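Local coordinates for phosphotriesterase family protein (Listeria monocytogenes serotype 4b str. H7858, PDB 3PNZ) that probably hydrolyses phosphorylated sugar lactones, as a zinc-dependent lactonase of the amidohydrolase superfamily, at residues A[36-39]-A[40-43]; A[44-47]-A[48-51]; A[289-292]-A[293-297]; A[312-315]-A[316-320]. One frame throughout, in Å; residues are numbered along the deposited sequence.

Contact 1 of 4, residues A[36-39]-A[40-43]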
# COMPACT_ATOMS: atom_id res chain seq x y z
N ASP A 36 -3.08 21.09 10.63
CA ASP A 36 -2.73 20.80 12.01
C ASP A 36 -3.27 19.46 12.50
O ASP A 36 -3.43 19.27 13.71
CB ASP A 36 -3.21 21.93 12.93
CG ASP A 36 -2.50 23.24 12.66
OD1 ASP A 36 -1.25 23.25 12.67
OD2 ASP A 36 -3.19 24.26 12.43
N ALA A 37 -3.55 18.54 11.58
CA ALA A 37 -3.97 17.19 11.95
C ALA A 37 -2.75 16.36 12.37
O ALA A 37 -2.31 15.45 11.65
CB ALA A 37 -4.71 16.53 10.80
N ASP A 38 -2.22 16.68 13.55
CA ASP A 38 -0.95 16.11 14.00
C ASP A 38 -0.92 14.59 14.09
O ASP A 38 0.14 13.98 13.92
CB ASP A 38 -0.55 16.70 15.35
CG ASP A 38 0.88 16.37 15.73
OD1 ASP A 38 1.79 16.97 15.12
OD2 ASP A 38 1.09 15.53 16.63
N ASP A 39 -2.06 13.97 14.38
CA ASP A 39 -2.10 12.52 14.55
C ASP A 39 -1.76 11.79 13.24
O ASP A 39 -1.36 10.63 13.27
CB ASP A 39 -3.46 12.07 15.07
CG ASP A 39 -3.46 10.63 15.58
OD1 ASP A 39 -2.42 10.18 16.12
OD2 ASP A 39 -4.50 9.96 15.45
N LEU A 40 -1.92 12.47 12.11
CA LEU A 40 -1.64 11.86 10.81
C LEU A 40 -0.23 12.15 10.32
O LEU A 40 0.10 11.88 9.17
CB LEU A 40 -2.66 12.33 9.78
CG LEU A 40 -4.04 11.68 9.92
CD1 LEU A 40 -5.09 12.50 9.18
CD2 LEU A 40 -4.01 10.23 9.41
N LEU A 41 0.60 12.71 11.20
CA LEU A 41 2.00 12.93 10.86
C LEU A 41 2.87 11.94 11.62
O LEU A 41 3.00 12.00 12.85
CB LEU A 41 2.41 14.37 11.19
CG LEU A 41 1.46 15.48 10.76
CD1 LEU A 41 2.03 16.84 11.15
CD2 LEU A 41 1.15 15.43 9.28
N LEU A 42 3.48 11.00 10.90
CA LEU A 42 4.42 10.08 11.51
C LEU A 42 5.80 10.71 11.37
O LEU A 42 6.54 10.42 10.43
CB LEU A 42 4.38 8.71 10.83
CG LEU A 42 3.05 7.96 10.99
CD1 LEU A 42 3.06 6.63 10.23
CD2 LEU A 42 2.77 7.72 12.46
N ASP A 43 6.14 11.59 12.31
CA ASP A 43 7.23 12.53 12.10
C ASP A 43 8.41 12.34 13.04
O ASP A 43 9.19 13.28 13.26
CB ASP A 43 6.70 13.96 12.21
CG ASP A 43 6.01 14.23 13.54
OD1 ASP A 43 5.99 13.32 14.41
OD2 ASP A 43 5.51 15.35 13.73
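L41 folds back over the short 3-10 turn at 38-40 and rests on A37 and D38. Its CB lies 3.6 Å from D38 O. CG comes next and meets two carbonyl oxygens, D38 O and A37 O. CG stands beside the backbone N (chi1 -45°), which swings the branch back over the turn. There the methyls part. CD1 crosses the D38 side chain at about a right angle and reaches its OD1 at 4.0 Å. CD2 stays near A37 O.

Two backbone bonds hold the turn under this side chain. L40 N donates to A37 O at 3.0 Å, and L41 N donates to D38 O at the same length. Both donors sit above the plane of the carbonyl they meet. D38 OD1 also lies 4.3 Å from D43 OD2, an approach of like charges. K276 probably offsets it, since its NZ forms a salt bridge with D38 OD2 and bonds to L41 O.

The turn follows the Schellman motif that ends helix 30-33, with D36 as the C-prime residue. It lies at the surface before helix 45-57. L40 and A37 pack on W32 of helix 30-33, while L42 and D43 touch Y282 of helix 280-283.

Contact 2 of 4, residues A[44-47]-A[48-51]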
# COMPACT_ATOMS: atom_id res chain seq x y z
N ASP A 44 8.56 11.14 13.60
CA ASP A 44 9.69 10.83 14.47
C ASP A 44 10.35 9.50 14.08
O ASP A 44 9.86 8.43 14.43
CB ASP A 44 9.26 10.79 15.94
CG ASP A 44 10.43 10.70 16.90
OD1 ASP A 44 11.37 9.90 16.67
OD2 ASP A 44 10.42 11.45 17.90
N LYS A 45 11.48 9.59 13.39
CA LYS A 45 12.16 8.40 12.88
C LYS A 45 12.44 7.35 13.96
O LYS A 45 12.25 6.15 13.74
CB LYS A 45 13.45 8.80 12.14
CG LYS A 45 14.28 7.63 11.59
CD LYS A 45 15.25 7.07 12.63
CE LYS A 45 16.41 6.34 11.96
NZ LYS A 45 17.33 5.74 12.97
N GLU A 46 12.90 7.78 15.13
CA GLU A 46 13.27 6.82 16.16
C GLU A 46 12.05 6.11 16.75
O GLU A 46 12.11 4.93 17.10
CB GLU A 46 14.12 7.46 17.25
CG GLU A 46 15.47 8.01 16.75
CD GLU A 46 16.38 6.95 16.14
OE1 GLU A 46 16.22 5.75 16.45
OE2 GLU A 46 17.27 7.33 15.34
N LYS A 47 10.93 6.83 16.84
CA LYS A 47 9.69 6.22 17.32
C LYS A 47 9.13 5.21 16.30
O LYS A 47 8.77 4.09 16.67
CB LYS A 47 8.64 7.27 17.70
CG LYS A 47 9.00 8.06 18.96
CD LYS A 47 7.94 9.09 19.32
CE LYS A 47 8.34 9.84 20.59
NZ LYS A 47 7.35 10.89 20.95
N SER A 48 9.09 5.61 15.03
CA SER A 48 8.67 4.68 13.99
C SER A 48 9.55 3.45 14.01
O SER A 48 9.06 2.32 13.90
CB SER A 48 8.70 5.34 12.61
OG SER A 48 7.85 6.47 12.56
N GLN A 49 10.85 3.66 14.18
CA GLN A 49 11.80 2.55 14.18
C GLN A 49 11.52 1.53 15.29
O GLN A 49 11.67 0.33 15.09
CB GLN A 49 13.24 3.07 14.27
CG GLN A 49 14.25 1.95 14.35
CD GLN A 49 15.67 2.45 14.14
OE1 GLN A 49 15.90 3.48 13.51
NE2 GLN A 49 16.64 1.71 14.67
N LEU A 50 11.10 2.01 16.45
CA LEU A 50 10.80 1.09 17.55
C LEU A 50 9.66 0.12 17.18
O LEU A 50 9.72 -1.06 17.53
CB LEU A 50 10.48 1.86 18.83
CG LEU A 50 11.69 2.58 19.43
CD1 LEU A 50 11.27 3.57 20.51
CD2 LEU A 50 12.68 1.57 19.99
N ASP A 51 8.64 0.61 16.47
CA ASP A 51 7.58 -0.28 16.00
C ASP A 51 8.09 -1.27 14.94
O ASP A 51 7.78 -2.46 14.99
CB ASP A 51 6.39 0.50 15.44
CG ASP A 51 5.41 0.92 16.53
OD1 ASP A 51 4.28 0.36 16.58
OD2 ASP A 51 5.75 1.81 17.34
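The amide of Q49 and the carboxylate of E46 stand side by side in the first turns of helix 45-57, capped by D44. Their planes are 48° apart, and the two groups do not stack. K45 NZ joins them. It meets Q49 OE1 in the carbonyl plane at 2.7 Å. It meets E46 OE2 from above the carboxylate plane, at 2.9 Å, in a salt bridge. E46 OE1, the carboxylate oxygen outside this salt bridge, comes to 3.7 Å from the same Q49 OE1, and the ammonium group probably eases this approach.

The Q49 side chain is extended, with CG anti to N (chi1 177°), and runs alongside K45 in the same direction. K45 bends at chi2 (-87°), which turns its end back toward Q49, one helical turn on. E84 of helix 75-85 completes the cluster. It takes a salt bridge from K45 NZ and a hydrogen bond from Q49 NE2. The polar tips thus tie two neighbouring helices together.

D44 is the N-cap. Its OD1 accepts from K47 N at 3.1 Å, with the donor above the carboxylate plane. Regular i to i+4 bonds follow, from S48 N to D44 O and from Q49 N to K45 O. S48 turns its hydroxyl to Y282 OH and I25 O. D51 takes backbone N-H groups from K280, H281 and L288. One side of the helix start is therefore bound to the 280-288 region. On L50, CG sits 3.3 Å from E46 O, the same oxygen that accepts from L50 N at 3.2 Å.

Contact 3 of 4, residues A[289-292]-A[293-297]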
# COMPACT_ATOMS: atom_id res chain seq x y z
N GLU A 289 3.37 -4.36 15.92
CA GLU A 289 3.40 -5.67 16.54
C GLU A 289 2.05 -6.37 16.42
O GLU A 289 1.98 -7.59 16.43
CB GLU A 289 3.77 -5.58 18.02
CG GLU A 289 2.69 -4.92 18.88
CD GLU A 289 2.97 -5.01 20.37
OE1 GLU A 289 2.03 -4.74 21.16
OE2 GLU A 289 4.11 -5.34 20.76
N TYR A 290 0.98 -5.59 16.32
CA TYR A 290 -0.36 -6.14 16.51
C TYR A 290 -0.69 -7.33 15.64
O TYR A 290 -1.12 -8.37 16.14
CB TYR A 290 -1.44 -5.07 16.35
CG TYR A 290 -2.81 -5.65 16.62
CD1 TYR A 290 -3.27 -5.84 17.92
CD2 TYR A 290 -3.64 -6.04 15.58
CE1 TYR A 290 -4.52 -6.38 18.17
CE2 TYR A 290 -4.89 -6.59 15.82
CZ TYR A 290 -5.32 -6.76 17.11
OH TYR A 290 -6.56 -7.31 17.36
N ILE A 291 -0.52 -7.20 14.32
CA ILE A 291 -0.98 -8.25 13.42
C ILE A 291 -0.24 -9.57 13.65
O ILE A 291 -0.86 -10.61 13.83
CB ILE A 291 -0.93 -7.81 11.94
CG1 ILE A 291 -1.94 -6.68 11.71
CG2 ILE A 291 -1.23 -8.98 11.02
CD1 ILE A 291 -1.84 -6.04 10.33
N ALA A 292 1.09 -9.50 13.66
CA ALA A 292 1.91 -10.69 13.90
C ALA A 292 1.66 -11.29 15.29
O ALA A 292 1.57 -12.50 15.45
CB ALA A 292 3.38 -10.34 13.72
N LYS A 293 1.54 -10.43 16.29
CA LYS A 293 1.49 -10.88 17.69
C LYS A 293 0.11 -11.36 18.13
O LYS A 293 -0.00 -12.38 18.82
CB LYS A 293 1.96 -9.75 18.61
CG LYS A 293 2.19 -10.16 20.05
CD LYS A 293 2.70 -8.98 20.86
CE LYS A 293 3.09 -9.38 22.27
NZ LYS A 293 3.63 -8.22 23.03
N LYS A 294 -0.93 -10.65 17.72
CA LYS A 294 -2.28 -10.90 18.22
C LYS A 294 -3.29 -11.36 17.17
O LYS A 294 -4.09 -12.27 17.42
CB LYS A 294 -2.80 -9.65 18.94
CG LYS A 294 -1.93 -9.22 20.12
CD LYS A 294 -2.48 -7.95 20.77
CE LYS A 294 -1.61 -7.49 21.93
NZ LYS A 294 -2.04 -6.16 22.46
N TRP A 295 -3.27 -10.74 15.99
CA TRP A 295 -4.26 -11.10 14.98
C TRP A 295 -4.04 -12.49 14.41
O TRP A 295 -4.98 -13.27 14.24
CB TRP A 295 -4.31 -10.07 13.85
CG TRP A 295 -5.45 -10.27 12.88
CD1 TRP A 295 -6.72 -9.77 12.99
CD2 TRP A 295 -5.41 -11.01 11.64
NE1 TRP A 295 -7.48 -10.16 11.91
CE2 TRP A 295 -6.70 -10.92 11.06
CE3 TRP A 295 -4.42 -11.73 10.97
CZ2 TRP A 295 -7.02 -11.52 9.85
CZ3 TRP A 295 -4.74 -12.33 9.75
CH2 TRP A 295 -6.03 -12.22 9.21
N VAL A 296 -2.78 -12.81 14.13
CA VAL A 296 -2.45 -14.11 13.54
C VAL A 296 -2.94 -15.29 14.40
O VAL A 296 -3.64 -16.16 13.91
CB VAL A 296 -0.94 -14.21 13.21
CG1 VAL A 296 -0.53 -15.66 13.00
CG2 VAL A 296 -0.64 -13.37 11.97
N PRO A 297 -2.59 -15.31 15.70
CA PRO A 297 -3.07 -16.42 16.52
C PRO A 297 -4.59 -16.50 16.58
O PRO A 297 -5.16 -17.59 16.58
CB PRO A 297 -2.49 -16.11 17.91
CG PRO A 297 -1.30 -15.26 17.64
CD PRO A 297 -1.65 -14.44 16.43
O HOH W 1 -0.42 -4.57 20.19
O HOH W 2 5.88 -7.29 20.88
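E289 and K293 lie side by side on helix 289-305, pointing the same way. The charged contacts come first. E289 OE2 and K293 NZ form a long salt bridge of 3.7 Å. Water 2 links the same two atoms, donating to OE2 and accepting from NZ. Water 1 likewise joins E289 OE1 to K294 NZ. K280 NZ gives OE2 a further salt bridge.

Aromatic and apolar contacts form a second group. The K294 and Y290 side chains cross at about a right angle. K294 CB makes an off-centre CH-pi contact, 4.2 Å from the ring centroid, and its CD lies 3.6 Å from CD1 of Y290. The tyrosine CG is anti to N (chi1 -177°), which carries the ring along the helix toward K294 and W295. W295 CB touches Y290 CE2, and its indole meets I291 CG2 obliquely. W295 and V296 pack on F318 of helix 310-325.

The backbone widens here into a pi-type turn. Y290 O accepts twice, from K294 N at 2.8 Å and W295 N at 3.2 Å, from opposite faces of its plane. V296 N then reaches I291 O. P297, lacking an N-H, leaves a kink.

Lysines and waters surround both carboxylate oxygens of E289, and this cluster would probably keep it charged.

Contact 4 of 4, residues A[312-315]-A[316-320]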
# COMPACT_ATOMS: atom_id res chain seq x y z
N LYS A 312 -2.09 -22.65 7.16
CA LYS A 312 -1.81 -22.57 5.73
C LYS A 312 -2.25 -21.22 5.17
O LYS A 312 -1.55 -20.62 4.35
CB LYS A 312 -2.54 -23.68 4.97
CG LYS A 312 -2.26 -23.69 3.48
CD LYS A 312 -3.07 -24.75 2.75
CE LYS A 312 -2.72 -24.80 1.27
NZ LYS A 312 -3.50 -25.83 0.52
N LEU A 313 -3.41 -20.75 5.61
CA LEU A 313 -3.94 -19.47 5.14
C LEU A 313 -3.04 -18.32 5.56
O LEU A 313 -2.78 -17.41 4.78
CB LEU A 313 -5.37 -19.26 5.64
CG LEU A 313 -6.37 -20.20 4.98
CD1 LEU A 313 -7.74 -20.08 5.65
CD2 LEU A 313 -6.47 -19.93 3.48
N VAL A 314 -2.56 -18.34 6.81
CA VAL A 314 -1.65 -17.31 7.27
C VAL A 314 -0.37 -17.30 6.43
O VAL A 314 0.14 -16.24 6.08
CB VAL A 314 -1.32 -17.45 8.77
CG1 VAL A 314 -0.08 -16.63 9.13
CG2 VAL A 314 -2.54 -17.03 9.61
N LYS A 315 0.13 -18.48 6.09
CA LYS A 315 1.31 -18.55 5.24
C LYS A 315 1.04 -17.93 3.87
O LYS A 315 1.89 -17.23 3.33
CB LYS A 315 1.78 -20.00 5.09
CG LYS A 315 3.11 -20.12 4.36
CD LYS A 315 3.37 -21.56 3.93
CE LYS A 315 4.43 -21.61 2.84
NZ LYS A 315 5.65 -20.85 3.23
N LYS A 316 -0.15 -18.17 3.32
CA LYS A 316 -0.52 -17.53 2.06
C LYS A 316 -0.65 -16.02 2.19
O LYS A 316 -0.06 -15.28 1.40
CB LYS A 316 -1.79 -18.15 1.47
CG LYS A 316 -1.58 -19.60 1.07
CD LYS A 316 -2.70 -20.15 0.24
CE LYS A 316 -2.23 -21.41 -0.51
NZ LYS A 316 -3.28 -21.89 -1.42
N PHE A 317 -1.40 -15.54 3.19
CA PHE A 317 -1.67 -14.11 3.28
C PHE A 317 -0.39 -13.28 3.48
O PHE A 317 -0.28 -12.17 2.94
CB PHE A 317 -2.66 -13.76 4.41
CG PHE A 317 -3.98 -14.48 4.31
CD1 PHE A 317 -4.37 -15.09 3.12
CD2 PHE A 317 -4.83 -14.54 5.40
CE1 PHE A 317 -5.58 -15.75 3.04
CE2 PHE A 317 -6.05 -15.20 5.32
CZ PHE A 317 -6.42 -15.81 4.14
N PHE A 318 0.56 -13.80 4.25
CA PHE A 318 1.73 -13.01 4.62
C PHE A 318 3.02 -13.42 3.93
O PHE A 318 4.01 -12.70 4.00
CB PHE A 318 1.95 -13.02 6.13
CG PHE A 318 0.81 -12.42 6.91
CD1 PHE A 318 0.71 -11.04 7.06
CD2 PHE A 318 -0.16 -13.23 7.47
CE1 PHE A 318 -0.34 -10.48 7.77
CE2 PHE A 318 -1.22 -12.67 8.17
CZ PHE A 318 -1.30 -11.29 8.32
N VAL A 319 3.03 -14.59 3.29
CA VAL A 319 4.24 -15.04 2.61
C VAL A 319 4.01 -15.33 1.13
O VAL A 319 4.54 -14.63 0.28
CB VAL A 319 4.87 -16.29 3.28
CG1 VAL A 319 6.15 -16.69 2.53
CG2 VAL A 319 5.16 -16.02 4.74
N ASP A 320 3.22 -16.35 0.81
CA ASP A 320 3.07 -16.78 -0.58
C ASP A 320 2.44 -15.70 -1.46
O ASP A 320 2.93 -15.41 -2.54
CB ASP A 320 2.25 -18.07 -0.68
CG ASP A 320 2.91 -19.23 0.05
OD1 ASP A 320 4.12 -19.16 0.33
OD2 ASP A 320 2.20 -20.22 0.35
O HOH W 3 -2.51 -24.64 -2.05
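F317 holds its CG beside the backbone N (chi1 -56°), and a chi2 of -16° turns one ring face over L313 O. That oxygen stands 3.2 Å above the ring plane, offset toward the rim, while also accepting from F317 N. This is the buried side of helix 310-325, which has a pi-type turn inside it, at 316-320. F317 CZ reaches L313 CB at 3.9 Å, and the two side chains point the same way. V314 O lies at the F318 ring edge, near the plane, and F318 CD2 meets V314 CG1 at 3.8 Å.

F317 packs on strand 267-269 and helix 248-260, and F318 stacks on F18. The helix covers part of the outside of the TIM barrel.

The other side carries charge. K312 and K316 run alongside each other, with K312 NZ 4.4 Å from K316 NZ. Water 3 accepts from both. K316 NZ also forms salt bridges with E264 and D265. In the wide turn K315 O accepts from V319 N and D320 N, the latter at 3.0 Å. The K315 chain bends at chi4 and crosses D320. K315 CE lies 3.5 Å from D320 OD1, and K315 NZ makes a long salt bridge (3.7 Å) to that oxygen.

How the contacts relate
All four contacts are local, so none closes a long loop, and none nests in or crosses another. They follow in series from the N terminus. Contacts 1 and 2 form one continuous stretch, which turns after helix 30-33 and leads into helix 45-57. Their centres are 14 Å apart. Much later, contact 3 lies in the early part of helix 289-305, its nearest atoms about 5 Å from contact 2 without touching. Contact 4 lies on the next helix, 310-325. Contacts 3 and 4 join these two successive helices: I291 CG2 packs on F318 CZ at 3.6 Å, and V296 CG1 on V314 CG1. Contacts 1 and 4 lie on opposite sides of the chain's centre.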